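Local coordinates for insecticidal protein (Brevibacillus laterosporus, PDB 7ML9) that is an insecticidal protein active against the western corn rootworm, probably by inserting a beta-barrel pore into membranes, as aerolysin and epsilon-toxin relatives do, at residues G239-Q251 with R258-K270. Numbering follows the deposited sequence.
With EDO (1,2-ethanediol), chain H.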
ATOM      1  N   GLY A 239     -33.990  -6.868  12.527  1.00 19.41           N
ATOM      2  CA  GLY A 239     -32.621  -6.852  12.029  1.00 18.09           C
ATOM      3  C   GLY A 239     -32.566  -7.377  10.610  1.00 18.98           C
ATOM      4  O   GLY A 239     -33.255  -8.340  10.270  1.00 19.41           O
ATOM      5  N   VAL A 240     -31.752  -6.726   9.779  1.00 16.94           N
ATOM      6  CA  VAL A 240     -31.505  -7.148   8.406  1.00 13.51           C
ATOM      7  C   VAL A 240     -29.996  -7.047   8.148  1.00 13.36           C
ATOM      8  O   VAL A 240     -29.347  -6.116   8.632  1.00 13.96           O
ATOM      9  CB  VAL A 240     -32.285  -6.277   7.396  1.00 17.44           C
ATOM     10  CG1 VAL A 240     -31.909  -6.663   5.958  1.00 18.63           C
ATOM     11  CG2 VAL A 240     -33.818  -6.438   7.605  1.00 20.12           C
ATOM     12  N   ASN A 241     -29.448  -7.992   7.385  1.00 14.69           N
ATOM     13  CA  ASN A 241     -28.006  -8.012   7.106  1.00 18.09           C
ATOM     14  C   ASN A 241     -27.538  -6.694   6.491  1.00 18.30           C
ATOM     15  O   ASN A 241     -28.264  -6.033   5.742  1.00 14.98           O
ATOM     16  CB  ASN A 241     -27.648  -9.185   6.178  1.00 19.93           C
ATOM     17  CG  ASN A 241     -28.242  -9.043   4.757  1.00 25.00           C
ATOM     18  OD1 ASN A 241     -27.688  -8.356   3.902  1.00 20.34           O
ATOM     19  ND2 ASN A 241     -29.347  -9.728   4.505  1.00 19.89           N
ATOM     20  N   ILE A 242     -26.301  -6.311   6.821  1.00 15.70           N
ATOM     21  CA  ILE A 242     -25.841  -4.978   6.460  1.00 15.47           C
ATOM     22  C   ILE A 242     -25.683  -4.844   4.949  1.00 11.63           C
ATOM     23  O   ILE A 242     -25.791  -3.737   4.415  1.00 16.54           O
ATOM     24  CB  ILE A 242     -24.521  -4.621   7.186  1.00 15.69           C
ATOM     25  CG1 ILE A 242     -23.500  -5.749   7.045  1.00 14.60           C
ATOM     26  CG2 ILE A 242     -24.762  -4.289   8.669  1.00 14.62           C
ATOM     27  CD1 ILE A 242     -22.080  -5.341   7.570  1.00 15.62           C
ATOM     28  N   GLY A 243     -25.419  -5.944   4.237  1.00 15.33           N
ATOM     29  CA  GLY A 243     -25.265  -5.836   2.791  1.00 17.77           C
ATOM     30  C   GLY A 243     -26.535  -5.338   2.120  1.00 17.17           C
ATOM     31  O   GLY A 243     -26.494  -4.479   1.229  1.00 16.12           O
ATOM     32  N   ALA A 244     -27.683  -5.861   2.549  1.00 19.19           N
ATOM     33  CA  ALA A 244     -28.950  -5.416   1.979  1.00 21.38           C
ATOM     34  C   ALA A 244     -29.287  -4.005   2.428  1.00 16.02           C
ATOM     35  O   ALA A 244     -29.794  -3.202   1.635  1.00 16.76           O
ATOM     36  CB  ALA A 244     -30.075  -6.381   2.365  1.00 22.98           C
ATOM     37  N   VAL A 245     -29.020  -3.681   3.698  1.00 15.36           N
ATOM     38  CA  VAL A 245     -29.312  -2.336   4.168  1.00 14.16           C
ATOM     39  C   VAL A 245     -28.426  -1.323   3.455  1.00 17.80           C
ATOM     40  O   VAL A 245     -28.890  -0.250   3.060  1.00 13.31           O
ATOM     41  CB  VAL A 245     -29.173  -2.254   5.699  1.00 14.27           C
ATOM     42  CG1 VAL A 245     -29.361  -0.806   6.192  1.00 12.35           C
ATOM     43  CG2 VAL A 245     -30.178  -3.213   6.374  1.00 15.70           C
ATOM     44  N   LEU A 246     -27.140  -1.651   3.248  1.00 13.43           N
ATOM     45  CA  LEU A 246     -26.283  -0.720   2.515  1.00 13.92           C
ATOM     46  C   LEU A 246     -26.755  -0.554   1.075  1.00 11.45           C
ATOM     47  O   LEU A 246     -26.761   0.557   0.546  1.00 14.23           O
ATOM     48  CB  LEU A 246     -24.824  -1.194   2.539  1.00 15.73           C
ATOM     49  CG  LEU A 246     -23.854  -0.336   1.712  1.00 16.21           C
ATOM     50  CD1 LEU A 246     -23.651   1.043   2.342  1.00 15.11           C
ATOM     51  CD2 LEU A 246     -22.505  -1.052   1.516  1.00 13.96           C
ATOM     52  N   THR A 247     -27.142  -1.649   0.424  1.00 13.29           N
ATOM     53  CA  THR A 247     -27.608  -1.552  -0.951  1.00 17.38           C
ATOM     54  C   THR A 247     -28.779  -0.587  -1.055  1.00 17.86           C
ATOM     55  O   THR A 247     -28.816   0.267  -1.949  1.00 15.42           O
ATOM     56  CB  THR A 247     -27.988  -2.938  -1.468  1.00 14.94           C
ATOM     57  OG1 THR A 247     -26.853  -3.807  -1.371  1.00 20.93           O
ATOM     58  CG2 THR A 247     -28.469  -2.890  -2.932  1.00 19.37           C
ATOM     59  N   LYS A 248     -29.712  -0.663  -0.101  1.00 15.46           N
ATOM     60  CA  LYS A 248     -30.875   0.214  -0.120  1.00 14.13           C
ATOM     61  C   LYS A 248     -30.470   1.661   0.102  1.00 16.07           C
ATOM     62  O   LYS A 248     -30.899   2.562  -0.634  1.00 15.82           O
ATOM     63  CB  LYS A 248     -31.876  -0.242   0.955  1.00 15.35           C
ATOM     64  CG  LYS A 248     -33.095   0.662   1.083  1.00 19.20           C
ATOM     65  CD  LYS A 248     -34.074   0.099   2.114  1.00 19.08           C
ATOM     66  CE  LYS A 248     -35.330   0.975   2.182  1.00 25.05           C
ATOM     67  NZ  LYS A 248     -36.102   0.646   3.411  1.00 24.81           N
ATOM     68  N   CYS A 249     -29.627   1.898   1.114  1.00 12.23           N
ATOM     69  CA  CYS A 249     -29.256   3.251   1.493  1.00 15.47           C
ATOM     70  C   CYS A 249     -28.484   3.949   0.376  1.00 17.90           C
ATOM     71  O   CYS A 249     -28.685   5.150   0.135  1.00 14.94           O
ATOM     72  CB  CYS A 249     -28.437   3.193   2.782  1.00 18.26           C
ATOM     73  SG  CYS A 249     -29.540   3.053   4.252  1.00 21.61           S
ATOM     74  N   GLN A 250     -27.625   3.207  -0.329  1.00 16.14           N
ATOM     75  CA  GLN A 250     -26.895   3.790  -1.455  1.00 16.19           C
ATOM     76  C   GLN A 250     -27.818   4.077  -2.634  1.00 17.39           C
ATOM     77  O   GLN A 250     -27.692   5.125  -3.277  1.00 20.31           O
ATOM     78  CB  GLN A 250     -25.752   2.862  -1.858  1.00 18.19           C
ATOM     79  CG  GLN A 250     -24.639   2.885  -0.802  1.00 15.70           C
ATOM     80  CD  GLN A 250     -23.393   2.097  -1.205  1.00 18.22           C
ATOM     81  OE1 GLN A 250     -23.477   1.050  -1.845  1.00 17.71           O
ATOM     82  NE2 GLN A 250     -22.232   2.597  -0.803  1.00 19.42           N
ATOM     83  N   GLN A 251     -28.774   3.179  -2.909  1.00 14.96           N
ATOM     84  CA  GLN A 251     -29.774   3.444  -3.943  1.00 16.67           C
ATOM     85  C   GLN A 251     -30.603   4.687  -3.618  1.00 21.91           C
ATOM     86  O   GLN A 251     -30.886   5.507  -4.505  1.00 19.72           O
ATOM     87  CB  GLN A 251     -30.660   2.208  -4.110  1.00 17.65           C
ATOM     88  CG  GLN A 251     -31.666   2.291  -5.246  1.00 22.49           C
ATOM     89  CD  GLN A 251     -32.483   1.025  -5.360  1.00 22.67           C
ATOM     90  OE1 GLN A 251     -33.346   0.748  -4.527  1.00 28.70           O
ATOM     91  NE2 GLN A 251     -32.215   0.249  -6.380  1.00 23.34           N
ATOM     92  N   ARG A 258     -19.518   6.365   0.883  1.00 18.30           N
ATOM     93  CA  ARG A 258     -18.807   6.311  -0.395  1.00 22.55           C
ATOM     94  C   ARG A 258     -17.714   5.248  -0.415  1.00 19.77           C
ATOM     95  O   ARG A 258     -17.373   4.734  -1.482  1.00 23.51           O
ATOM     96  CB  ARG A 258     -18.208   7.680  -0.715  1.00 23.74           C
ATOM     97  CG  ARG A 258     -19.178   8.590  -1.460  1.00 40.74           C
ATOM     98  CD  ARG A 258     -18.550   9.939  -1.781  1.00 58.24           C
ATOM     99  NE  ARG A 258     -18.714  10.872  -0.672  1.00 50.80           N
ATOM    100  CZ  ARG A 258     -17.885  11.876  -0.405  1.00 54.55           C
ATOM    101  NH1 ARG A 258     -16.828  12.097  -1.177  1.00 54.53           N
ATOM    102  NH2 ARG A 258     -18.121  12.666   0.634  1.00 49.13           N
ATOM    103  N   ASN A 259     -17.148   4.894   0.735  1.00 22.55           N
ATOM    104  CA  ASN A 259     -16.086   3.896   0.767  0.59 23.28           C
ATOM    105  C   ASN A 259     -16.586   2.533   1.235  1.00 20.61           C
ATOM    106  O   ASN A 259     -15.786   1.707   1.689  1.00 19.13           O
ATOM    107  CB  ASN A 259     -14.908   4.382   1.624  0.59 25.20           C
ATOM    108  CG  ASN A 259     -15.267   4.583   3.085  0.59 23.66           C
ATOM    109  OD1 ASN A 259     -16.370   5.002   3.418  0.59 25.81           O
ATOM    110  ND2 ASN A 259     -14.310   4.297   3.972  0.59 22.22           N
ATOM    111  N   PHE A 260     -17.889   2.272   1.104  1.00 18.59           N
ATOM    112  CA  PHE A 260     -18.487   0.980   1.396  1.00 15.21           C
ATOM    113  C   PHE A 260     -19.095   0.424   0.120  1.00 16.72           C
ATOM    114  O   PHE A 260     -19.600   1.170  -0.724  1.00 19.08           O
ATOM    115  CB  PHE A 260     -19.603   1.070   2.459  1.00 14.62           C
ATOM    116  CG  PHE A 260     -19.121   1.419   3.848  1.00 15.62           C
ATOM    117  CD1 PHE A 260     -18.691   2.701   4.142  1.00 22.53           C
ATOM    118  CD2 PHE A 260     -19.136   0.470   4.864  1.00 18.39           C
ATOM    119  CE1 PHE A 260     -18.265   3.031   5.425  1.00 20.94           C
ATOM    120  CE2 PHE A 260     -18.720   0.799   6.157  1.00 18.52           C
ATOM    121  CZ  PHE A 260     -18.277   2.076   6.426  1.00 16.59           C
ATOM    122  N   GLN A 261     -19.073  -0.900   0.004  1.00 15.85           N
ATOM    123  CA  GLN A 261     -19.616  -1.585  -1.140  1.00 17.90           C
ATOM    124  C   GLN A 261     -20.317  -2.842  -0.642  1.00 18.53           C
ATOM    125  O   GLN A 261     -19.734  -3.587   0.163  1.00 18.01           O
ATOM    126  CB  GLN A 261     -18.471  -1.947  -2.092  1.00 22.17           C
ATOM    127  CG  GLN A 261     -18.843  -2.551  -3.405  1.00 33.61           C
ATOM    128  CD  GLN A 261     -17.576  -2.815  -4.222  1.00 40.27           C
ATOM    129  OE1 GLN A 261     -16.907  -1.881  -4.660  1.00 40.22           O
ATOM    130  NE2 GLN A 261     -17.236  -4.078  -4.397  1.00 33.80           N
ATOM    131  N   PRO A 262     -21.541  -3.126  -1.092  1.00 17.54           N
ATOM    132  CA  PRO A 262     -22.190  -4.372  -0.674  1.00 18.78           C
ATOM    133  C   PRO A 262     -21.519  -5.587  -1.292  1.00 22.95           C
ATOM    134  O   PRO A 262     -20.983  -5.541  -2.402  1.00 23.05           O
ATOM    135  CB  PRO A 262     -23.635  -4.221  -1.175  1.00 21.67           C
ATOM    136  CG  PRO A 262     -23.575  -3.203  -2.254  1.00 24.74           C
ATOM    137  CD  PRO A 262     -22.412  -2.285  -1.933  1.00 19.76           C
ATOM    138  N   SER A 263     -21.569  -6.692  -0.557  1.00 17.06           N
ATOM    139  CA  SER A 263     -21.009  -7.950  -1.047  1.00 23.24           C
ATOM    140  C   SER A 263     -21.888  -9.062  -0.474  1.00 21.85           C
ATOM    141  O   SER A 263     -21.557  -9.692   0.535  1.00 20.71           O
ATOM    142  CB  SER A 263     -19.541  -8.114  -0.649  1.00 24.66           C
ATOM    143  OG  SER A 263     -19.038  -9.375  -1.056  1.00 26.33           O
ATOM    144  N   GLY A 264     -23.030  -9.287  -1.129  1.00 24.46           N
ATOM    145  CA  GLY A 264     -24.006 -10.221  -0.590  1.00 23.27           C
ATOM    146  C   GLY A 264     -24.531  -9.701   0.742  1.00 19.62           C
ATOM    147  O   GLY A 264     -24.940  -8.541   0.860  1.00 20.55           O
ATOM    148  N   ARG A 265     -24.495 -10.552   1.771  1.00 18.98           N
ATOM    149  CA  ARG A 265     -24.913 -10.137   3.112  1.00 17.28           C
ATOM    150  C   ARG A 265     -23.883  -9.261   3.824  1.00 20.93           C
ATOM    151  O   ARG A 265     -24.224  -8.645   4.840  1.00 19.06           O
ATOM    152  CB  ARG A 265     -25.198 -11.370   3.982  1.00 21.37           C
ATOM    153  CG  ARG A 265     -26.288 -12.298   3.441  1.00 25.49           C
ATOM    154  CD  ARG A 265     -26.422 -13.563   4.305  1.00 28.86           C
ATOM    155  NE  ARG A 265     -26.633 -13.236   5.718  1.00 29.19           N
ATOM    156  CZ  ARG A 265     -27.825 -12.995   6.259  1.00 35.21           C
ATOM    157  NH1 ARG A 265     -28.915 -13.057   5.505  1.00 36.12           N
ATOM    158  NH2 ARG A 265     -27.926 -12.695   7.551  1.00 30.11           N
ATOM    159  N   ASP A 266     -22.650  -9.184   3.324  1.00 19.45           N
ATOM    160  CA  ASP A 266     -21.583  -8.429   3.965  1.00 18.89           C
ATOM    161  C   ASP A 266     -21.388  -7.094   3.250  1.00 18.15           C
ATOM    162  O   ASP A 266     -22.051  -6.782   2.252  1.00 17.89           O
ATOM    163  CB  ASP A 266     -20.269  -9.233   3.961  1.00 19.55           C
ATOM    164  CG  ASP A 266     -20.443 -10.654   4.487  1.00 28.44           C
ATOM    165  OD1 ASP A 266     -20.839 -10.819   5.672  1.00 27.46           O
ATOM    166  OD2 ASP A 266     -20.194 -11.611   3.712  1.00 30.51           O
ATOM    167  N   VAL A 267     -20.461  -6.291   3.770  1.00 15.64           N
ATOM    168  CA  VAL A 267     -20.026  -5.084   3.085  1.00 13.20           C
ATOM    169  C   VAL A 267     -18.500  -5.093   3.045  1.00 18.33           C
ATOM    170  O   VAL A 267     -17.830  -5.651   3.923  1.00 18.22           O
ATOM    171  CB  VAL A 267     -20.538  -3.776   3.743  1.00 16.47           C
ATOM    172  CG1 VAL A 267     -22.090  -3.804   3.990  1.00 14.10           C
ATOM    173  CG2 VAL A 267     -19.821  -3.529   5.008  1.00 23.05           C
ATOM    174  N   ILE A 268     -17.953  -4.476   2.008  1.00 17.02           N
ATOM    175  CA  ILE A 268     -16.510  -4.266   1.887  1.00 19.63           C
ATOM    176  C   ILE A 268     -16.238  -2.792   2.132  1.00 15.60           C
ATOM    177  O   ILE A 268     -16.866  -1.928   1.508  1.00 17.46           O
ATOM    178  CB  ILE A 268     -15.992  -4.706   0.507  1.00 18.37           C
ATOM    179  CG1 ILE A 268     -16.213  -6.199   0.309  1.00 22.51           C
ATOM    180  CG2 ILE A 268     -14.513  -4.337   0.339  1.00 20.25           C
ATOM    181  CD1 ILE A 268     -16.035  -6.644  -1.129  1.00 20.54           C
ATOM    182  N   VAL A 269     -15.318  -2.497   3.046  1.00 13.54           N
ATOM    183  CA  VAL A 269     -14.952  -1.124   3.356  1.00 14.09           C
ATOM    184  C   VAL A 269     -13.520  -0.891   2.881  1.00 18.16           C
ATOM    185  O   VAL A 269     -12.677  -1.784   2.981  1.00 17.14           O
ATOM    186  CB  VAL A 269     -15.125  -0.818   4.859  1.00 16.86           C
ATOM    187  CG1 VAL A 269     -14.214  -1.665   5.732  1.00 21.57           C
ATOM    188  CG2 VAL A 269     -14.921   0.661   5.122  1.00 19.13           C
ATOM    189  N   LYS A 270     -13.255   0.298   2.347  1.00 18.36           N
ATOM    190  CA  LYS A 270     -11.989   0.588   1.676  1.00 20.31           C
ATOM    191  C   LYS A 270     -11.250   1.693   2.407  1.00 17.61           C
ATOM    192  O   LYS A 270     -11.848   2.717   2.752  1.00 18.83           O
ATOM    193  CB  LYS A 270     -12.216   0.999   0.222  1.00 20.90           C
ATOM    194  CG  LYS A 270     -10.921   1.174  -0.576  1.00 26.32           C
ATOM    195  CD  LYS A 270     -11.171   1.846  -1.918  1.00 32.22           C
ATOM    196  CE  LYS A 270     -10.773   3.315  -1.862  1.00 45.27           C
ATOM    197  NZ  LYS A 270      -9.291   3.495  -1.827  1.00 60.01           N
TER
HETATM  198  C1  EDO H 407     -34.827  -3.072   4.757  1.00 32.42           C
HETATM  199  O1  EDO H 407     -34.879  -1.670   5.056  1.00 37.54           O
HETATM  200  C2  EDO H 407     -33.731  -3.348   3.736  1.00 36.93           C
HETATM  201  O2  EDO H 407     -34.053  -4.565   3.059  1.00 51.53           O
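Helix 242-251 packs by its N-terminal turn and one flank on the beta hairpin of strands 260-263 and 266-270, and Gly243 meets the type II' turn Ser263-Asp266 at the hairpin tip. Gly243 N donates to Arg265 O (3.0 Å), coming from above the carbonyl plane, while Gly243 CA lies 3.3 Å from Gly264 O in a CA-H...O contact. Glycine suits this place because a beta carbon would collide with Gly264 O. Gly264 itself, with positive phi, suits the second position of the turn. Asn241 is the N-cap: its OD1 accepts from Ala244 N (2.8 Å), satisfying an amide of the first turn. A chi1 of 66° tucks CG in over its own backbone and swings OD1 to the Ala244 amide. Asn241 CB lies over the centre of one face of the Arg265 guanidinium, whose plane is turned 50° from that of the Asn241 side-chain amide.

Further along, Leu246 fills the apolar middle: CD2 fits among Phe260 CB, Pro262 CD and Val267 CG1, each 3.7 Å away. The CD1 of Ile242 meets both methyls of Val267, and these branched side chains extend the apolar contact to the first helical turn. Thr247 OG1 donates to Gly243 O (2.7 Å), which also takes Thr247 N from the opposite face; the hydroxyl thus turns back to its own helix while resting against Pro262 CB. At the far end the extended Gln250 donates through NE2 to Phe260 O (3.0 Å, 159°), and its OE1 lies near Pro262 CD.

Strand 266-289 continues the hairpin into the sheet, where Val267 pairs with Val223 of strand 201-229, and helix 28-48 packs on Val245 and Cys249 of the helix and on Phe260 of the hairpin.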